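PDB 3HDX: SusD superfamily protein from Bacteroides thetaiotaomicron VPI-5482, which probably binds polysaccharide or oligosaccharide at the cell's outer membrane, as a SusD homologue of a gut bacterium. Local coordinates for residues 235-238 / 239-243; 320-323 / 324-327. All coordinates share one frame; numbering follows the deposited sequence. Where two conformers were deposited one is given.

Contact 1 of 2, residues 235-238 / 239-243; sequences TSIA and DLTSE
Thr-241 grips Ile-237 O twice: its OG1 donates to that oxygen at 2.8 Å, and its backbone N donates at 3.2 Å. The two donors reach the oxygen from opposite faces of the carbonyl plane. The hydroxyl bond runs from side chain to backbone, from residue i back to i-4, at the end of a short helix, 237-241. Thr-241 can make it because OG1 sits between the backbone N and the carbonyl carbon (chi1 61°), turned back over the preceding turn. A valine in its place would probably cost Ile-237 O its hydroxyl donor and leave the end of the helix less firmly tied. At the other end Ser-236 is the N-cap, with OG accepting from Asp-239 N at 3.1 Å and a fairly straight 161°. Its carbonyl O takes Leu-240 N at 2.8 Å. Asp-239 in turn serves Ser-236 N through water 1, which accepts from that N and donates to Asp-239 OD2 at 2.7 Å; one water thus stands where a capping box would have a direct bond. Lys-339 NZ reaches Thr-241 O at the C-terminal end, while Glu-364 and Arg-394 hold the backbone of Thr-235. Packing finishes the turn: Ile-237 CD1 lies 4.2 Å from Leu-240 CD2 and 4.1 Å from Thr-241 CG2, and Thr-235 CG2 presses against the backbone, 3.3 Å from Leu-240 N.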
ATOM      1  N   THR A 235      -4.741   3.663  15.794  1.00 13.36           N
ATOM      2  CA  THR A 235      -5.120   2.323  16.224  1.00 14.56           C
ATOM      3  C   THR A 235      -4.204   1.849  17.367  1.00 13.08           C
ATOM      4  O   THR A 235      -2.970   2.003  17.307  1.00 13.86           O
ATOM      5  CB  THR A 235      -5.090   1.341  15.019  1.00 14.67           C
ATOM      6  OG1 THR A 235      -5.939   1.815  13.968  1.00 14.08           O
ATOM      7  CG2 THR A 235      -5.489  -0.082  15.411  1.00 15.23           C
ATOM      8  N   SER A 236      -4.817   1.305  18.415  1.00 13.31           N
ATOM      9  CA  SER A 236      -4.067   0.725  19.510  1.00 13.34           C
ATOM     10  C   SER A 236      -3.378  -0.556  19.039  1.00 13.46           C
ATOM     11  O   SER A 236      -3.774  -1.193  18.031  1.00 12.71           O
ATOM     12  CB  SER A 236      -5.009   0.379  20.671  1.00 12.02           C
ATOM     13  OG  SER A 236      -5.860  -0.721  20.345  1.00 13.96           O
ATOM     14  N   ILE A 237      -2.342  -0.957  19.766  1.00 13.51           N
ATOM     15  CA  ILE A 237      -1.629  -2.188  19.393  1.00 13.25           C
ATOM     16  C   ILE A 237      -2.569  -3.417  19.363  1.00 13.82           C
ATOM     17  O   ILE A 237      -2.453  -4.257  18.466  1.00 14.33           O
ATOM     18  CB  ILE A 237      -0.351  -2.426  20.252  1.00 13.26           C
ATOM     19  CG1 ILE A 237       0.497  -3.556  19.632  1.00 12.38           C
ATOM     20  CG2 ILE A 237      -0.735  -2.695  21.739  1.00 14.22           C
ATOM     21  CD1 ILE A 237       1.042  -3.282  18.206  1.00 13.23           C
ATOM     22  N   ALA A 238      -3.478  -3.506  20.339  1.00 15.06           N
ATOM     23  CA  ALA A 238      -4.429  -4.616  20.385  1.00 15.04           C
ATOM     24  C   ALA A 238      -5.333  -4.606  19.153  1.00 14.52           C
ATOM     25  O   ALA A 238      -5.544  -5.640  18.519  1.00 15.23           O
ATOM     26  CB  ALA A 238      -5.269  -4.595  21.666  1.00 16.10           C
ATOM     27  N   ASP A 239      -5.864  -3.439  18.821  1.00 13.22           N
ATOM     28  CA  ASP A 239      -6.760  -3.304  17.631  1.00 14.62           C
ATOM     29  C   ASP A 239      -6.018  -3.470  16.307  1.00 13.83           C
ATOM     30  O   ASP A 239      -6.607  -3.905  15.316  1.00 14.82           O
ATOM     31  CB  ASP A 239      -7.532  -1.979  17.661  1.00 15.39           C
ATOM     32  CG  ASP A 239      -8.636  -1.937  18.733  1.00 16.28           C
ATOM     33  OD1 ASP A 239      -9.053  -3.009  19.257  1.00 18.84           O
ATOM     34  OD2 ASP A 239      -9.126  -0.822  19.044  1.00 16.69           O
ATOM     35  N   LEU A 240      -4.731  -3.171  16.291  1.00 13.37           N
ATOM     36  CA  LEU A 240      -3.969  -3.353  15.070  1.00 13.08           C
ATOM     37  C   LEU A 240      -3.771  -4.824  14.751  1.00 13.93           C
ATOM     38  O   LEU A 240      -3.832  -5.207  13.592  1.00 13.82           O
ATOM     39  CB  LEU A 240      -2.607  -2.663  15.183  1.00 13.03           C
ATOM     40  CG  LEU A 240      -1.650  -2.724  13.994  1.00 13.41           C
ATOM     41  CD1 LEU A 240      -2.271  -2.071  12.741  1.00 12.75           C
ATOM     42  CD2 LEU A 240      -0.319  -2.074  14.372  1.00 13.01           C
ATOM     43  N   THR A 241      -3.554  -5.625  15.788  1.00 13.65           N
ATOM     44  CA  THR A 241      -3.122  -7.008  15.643  1.00 13.65           C
ATOM     45  C   THR A 241      -4.192  -8.069  15.893  1.00 14.45           C
ATOM     46  O   THR A 241      -3.968  -9.244  15.579  1.00 13.51           O
ATOM     47  CB  THR A 241      -1.923  -7.256  16.605  1.00 14.07           C
ATOM     48  OG1 THR A 241      -2.321  -7.030  17.972  1.00 14.36           O
ATOM     49  CG2 THR A 241      -0.751  -6.367  16.247  1.00 13.88           C
ATOM     50  N   SER A 242      -5.347  -7.660  16.431  1.00 14.98           N
ATOM     51  CA  SER A 242      -6.420  -8.584  16.743  1.00 17.26           C
ATOM     52  C   SER A 242      -6.960  -9.294  15.518  1.00 17.34           C
ATOM     53  O   SER A 242      -7.009  -8.744  14.413  1.00 18.14           O
ATOM     54  CB  SER A 242      -7.612  -7.813  17.344  1.00 18.45           C
ATOM     55  OG  SER A 242      -8.704  -8.664  17.583  1.00 23.18           O
ATOM     56  N   GLU A 243      -7.503 -10.484  15.764  1.00 17.96           N
ATOM     57  CA  GLU A 243      -8.164 -11.308  14.754  0.50 18.14           C
ATOM     58  C   GLU A 243      -9.414 -10.589  14.183  1.00 17.85           C
ATOM     59  O   GLU A 243      -9.884 -10.902  13.095  1.00 20.19           O
ATOM     60  CB  GLU A 243      -8.551 -12.665  15.381  0.50 18.82           C
ATOM     61  CG  GLU A 243      -7.365 -13.562  15.791  0.50 20.01           C
ATOM     62  CD  GLU A 243      -6.710 -13.337  17.194  0.50 19.97           C
ATOM     63  OE1 GLU A 243      -6.942 -12.281  17.883  0.50 19.09           O
ATOM     64  OE2 GLU A 243      -5.915 -14.255  17.564  0.50 19.68           O
TER
HETATM   65  O   HOH W   1      -7.718   1.452  18.606  1.00 16.07           O

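Contact 2 of 2, residues 320-323 / 324-327; sequences YSSY and YVQN
Ser-322 and Val-325 face each other across a tight chain reversal, with the 320-323 and 324-327 directions 165° apart. Ser-322 N donates to Val-325 O at 2.9 Å. Farther out, Tyr-320 and Asn-327 come within 5.4 Å, CA to CA, and both take left-handed backbone angles. Tyr-323 and Tyr-324 form the bend, their helical phi and psi values those of a type I beta turn, with the CA atoms of Ser-322 and Val-325 5.2 Å apart. Here one chain turns back on itself like a small hairpin and runs straight into strand 325-326, which pairs antiparallel with 334-335. The side chain of Ser-322 reinforces the closure. With chi1 at 59°, its OG swings across to Val-325 O, 2.8 Å away, and approaches in the carbonyl plane on a lone pair, at a C=O...O angle of 116°. Val-325 O therefore holds two donors from one residue, and Ser-321 CA adds a C-H...O contact at 3.5 Å. One step along, Ser-321 CB meets Gln-326 CG at 3.9 Å; Ser-321 OG itself bonds to Ile-318 O and Asp-316 N. The extended Gln-326 chain carries its amide out to the flank of the turn, where NE2 donates to water 2, a water that lies 2.7 Å from Ser-322 O. Tyr-324 keeps its ring edge by Tyr-323 C, and its OH bonds to Arg-422 O and Lys-337 NZ.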
ATOM      1  N   TYR A 320       5.271 -17.006  25.421  1.00 18.82           N
ATOM      2  CA  TYR A 320       6.265 -16.800  24.370  1.00 18.91           C
ATOM      3  C   TYR A 320       5.768 -15.904  23.238  1.00 18.16           C
ATOM      4  O   TYR A 320       6.336 -15.958  22.133  1.00 18.48           O
ATOM      5  CB  TYR A 320       6.778 -18.136  23.778  1.00 19.81           C
ATOM      6  CG  TYR A 320       7.159 -19.147  24.815  1.00 22.55           C
ATOM      7  CD1 TYR A 320       8.199 -18.889  25.690  1.00 23.76           C
ATOM      8  CD2 TYR A 320       6.481 -20.364  24.909  1.00 23.30           C
ATOM      9  CE1 TYR A 320       8.569 -19.813  26.669  1.00 25.92           C
ATOM     10  CE2 TYR A 320       6.843 -21.318  25.889  1.00 25.68           C
ATOM     11  CZ  TYR A 320       7.889 -21.022  26.755  1.00 26.66           C
ATOM     12  OH  TYR A 320       8.266 -21.935  27.735  1.00 28.62           O
ATOM     13  N   SER A 321       4.774 -15.058  23.533  1.00 17.42           N
ATOM     14  CA  SER A 321       4.242 -14.119  22.557  1.00 15.73           C
ATOM     15  C   SER A 321       4.609 -12.656  22.905  1.00 15.12           C
ATOM     16  O   SER A 321       5.089 -12.304  23.985  1.00 16.67           O
ATOM     17  CB  SER A 321       2.708 -14.205  22.454  1.00 17.18           C
ATOM     18  OG  SER A 321       2.070 -13.661  23.602  1.00 17.41           O
ATOM     19  N   SER A 322       4.351 -11.841  21.898  1.00 15.63           N
ATOM     20  CA  SER A 322       4.398 -10.400  21.908  1.00 14.72           C
ATOM     21  C   SER A 322       3.316 -10.019  20.895  1.00 14.82           C
ATOM     22  O   SER A 322       2.753 -10.902  20.203  1.00 14.68           O
ATOM     23  CB  SER A 322       5.759  -9.920  21.433  1.00 14.67           C
ATOM     24  OG  SER A 322       6.025 -10.403  20.115  1.00 15.70           O
ATOM     25  N   TYR A 323       3.042  -8.726  20.740  1.00 13.97           N
ATOM     26  CA  TYR A 323       1.985  -8.326  19.791  1.00 13.61           C
ATOM     27  C   TYR A 323       2.313  -8.591  18.312  1.00 12.61           C
ATOM     28  O   TYR A 323       1.406  -8.870  17.536  1.00 14.50           O
ATOM     29  CB  TYR A 323       1.535  -6.889  20.001  1.00 13.99           C
ATOM     30  CG  TYR A 323       0.541  -6.768  21.130  1.00 15.45           C
ATOM     31  CD1 TYR A 323      -0.783  -7.160  20.945  1.00 15.33           C
ATOM     32  CD2 TYR A 323       0.889  -6.220  22.359  1.00 16.64           C
ATOM     33  CE1 TYR A 323      -1.745  -7.050  21.979  1.00 17.17           C
ATOM     34  CE2 TYR A 323      -0.065  -6.106  23.397  1.00 18.20           C
ATOM     35  CZ  TYR A 323      -1.370  -6.506  23.190  1.00 18.22           C
ATOM     36  OH  TYR A 323      -2.295  -6.391  24.220  1.00 20.85           O
ATOM     37  N   TYR A 324       3.589  -8.565  17.951  1.00 12.40           N
ATOM     38  CA  TYR A 324       4.002  -8.880  16.574  1.00 12.00           C
ATOM     39  C   TYR A 324       4.445 -10.301  16.315  1.00 12.65           C
ATOM     40  O   TYR A 324       4.377 -10.742  15.167  1.00 14.04           O
ATOM     41  CB  TYR A 324       5.151  -7.971  16.154  1.00 12.00           C
ATOM     42  CG  TYR A 324       4.785  -6.621  15.547  1.00 12.34           C
ATOM     43  CD1 TYR A 324       3.530  -6.022  15.712  1.00 13.05           C
ATOM     44  CD2 TYR A 324       5.756  -5.934  14.816  1.00 12.36           C
ATOM     45  CE1 TYR A 324       3.244  -4.797  15.136  1.00 11.60           C
ATOM     46  CE2 TYR A 324       5.489  -4.717  14.257  1.00 11.84           C
ATOM     47  CZ  TYR A 324       4.237  -4.141  14.415  1.00 12.37           C
ATOM     48  OH  TYR A 324       3.899  -2.944  13.853  1.00 13.10           O
ATOM     49  N   VAL A 325       4.951 -10.989  17.345  1.00 13.19           N
ATOM     50  CA  VAL A 325       5.626 -12.263  17.156  1.00 13.89           C
ATOM     51  C   VAL A 325       5.221 -13.302  18.214  1.00 14.03           C
ATOM     52  O   VAL A 325       5.130 -13.002  19.399  1.00 15.78           O
ATOM     53  CB  VAL A 325       7.166 -12.032  17.221  1.00 13.87           C
ATOM     54  CG1 VAL A 325       7.924 -13.323  17.004  1.00 15.88           C
ATOM     55  CG2 VAL A 325       7.606 -10.972  16.192  1.00 15.82           C
ATOM     56  N   GLN A 326       5.049 -14.531  17.771  1.00 13.83           N
ATOM     57  CA  GLN A 326       4.750 -15.675  18.637  1.00 15.30           C
ATOM     58  C   GLN A 326       5.852 -16.722  18.507  1.00 16.52           C
ATOM     59  O   GLN A 326       6.722 -16.645  17.630  1.00 14.84           O
ATOM     60  CB  GLN A 326       3.394 -16.274  18.289  1.00 17.03           C
ATOM     61  CG  GLN A 326       2.227 -15.449  18.812  1.00 17.37           C
ATOM     62  CD  GLN A 326       0.894 -16.034  18.478  1.00 19.09           C
ATOM     63  OE1 GLN A 326       0.747 -17.263  18.335  1.00 22.76           O
ATOM     64  NE2 GLN A 326      -0.112 -15.185  18.442  1.00 19.54           N
ATOM     65  N   ASN A 327       5.823 -17.707  19.415  1.00 17.39           N
ATOM     66  CA  ASN A 327       6.806 -18.790  19.404  1.00 18.61           C
ATOM     67  C   ASN A 327       8.221 -18.290  19.626  1.00 18.34           C
ATOM     68  O   ASN A 327       9.189 -18.779  18.995  1.00 18.83           O
ATOM     69  CB  ASN A 327       6.726 -19.647  18.134  1.00 18.89           C
ATOM     70  CG  ASN A 327       5.390 -20.260  17.909  1.00 20.06           C
ATOM     71  OD1 ASN A 327       4.505 -20.222  18.759  1.00 22.88           O
ATOM     72  ND2 ASN A 327       5.253 -20.901  16.755  1.00 19.99           N
TER
HETATM   73  O   HOH W   2       0.568 -12.383  19.479  1.00 22.60           O

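From the N terminus, contact 1 comes first and is complete at residue 243, well before contact 2 opens at 320; the two neither nest nor cross. Contact 1 closes no loop but spans the short helix 237-241 and its cap; contact 2 turns the loop after helix 297-303 into strand 325-326. In space they meet, with centres about 13 Å apart. The bend of 320-327 lies against the short helix: Tyr-323 CB packs on Ile-237 CG1 at 3.5 Å, and its ring runs past Thr-241 and Ala-238. Tyr-324 adds its ring atom CE1, 4.1 Å from Ile-237 CD1. Together they join that helix to the two-stranded sheet of 325-326 and 334-335.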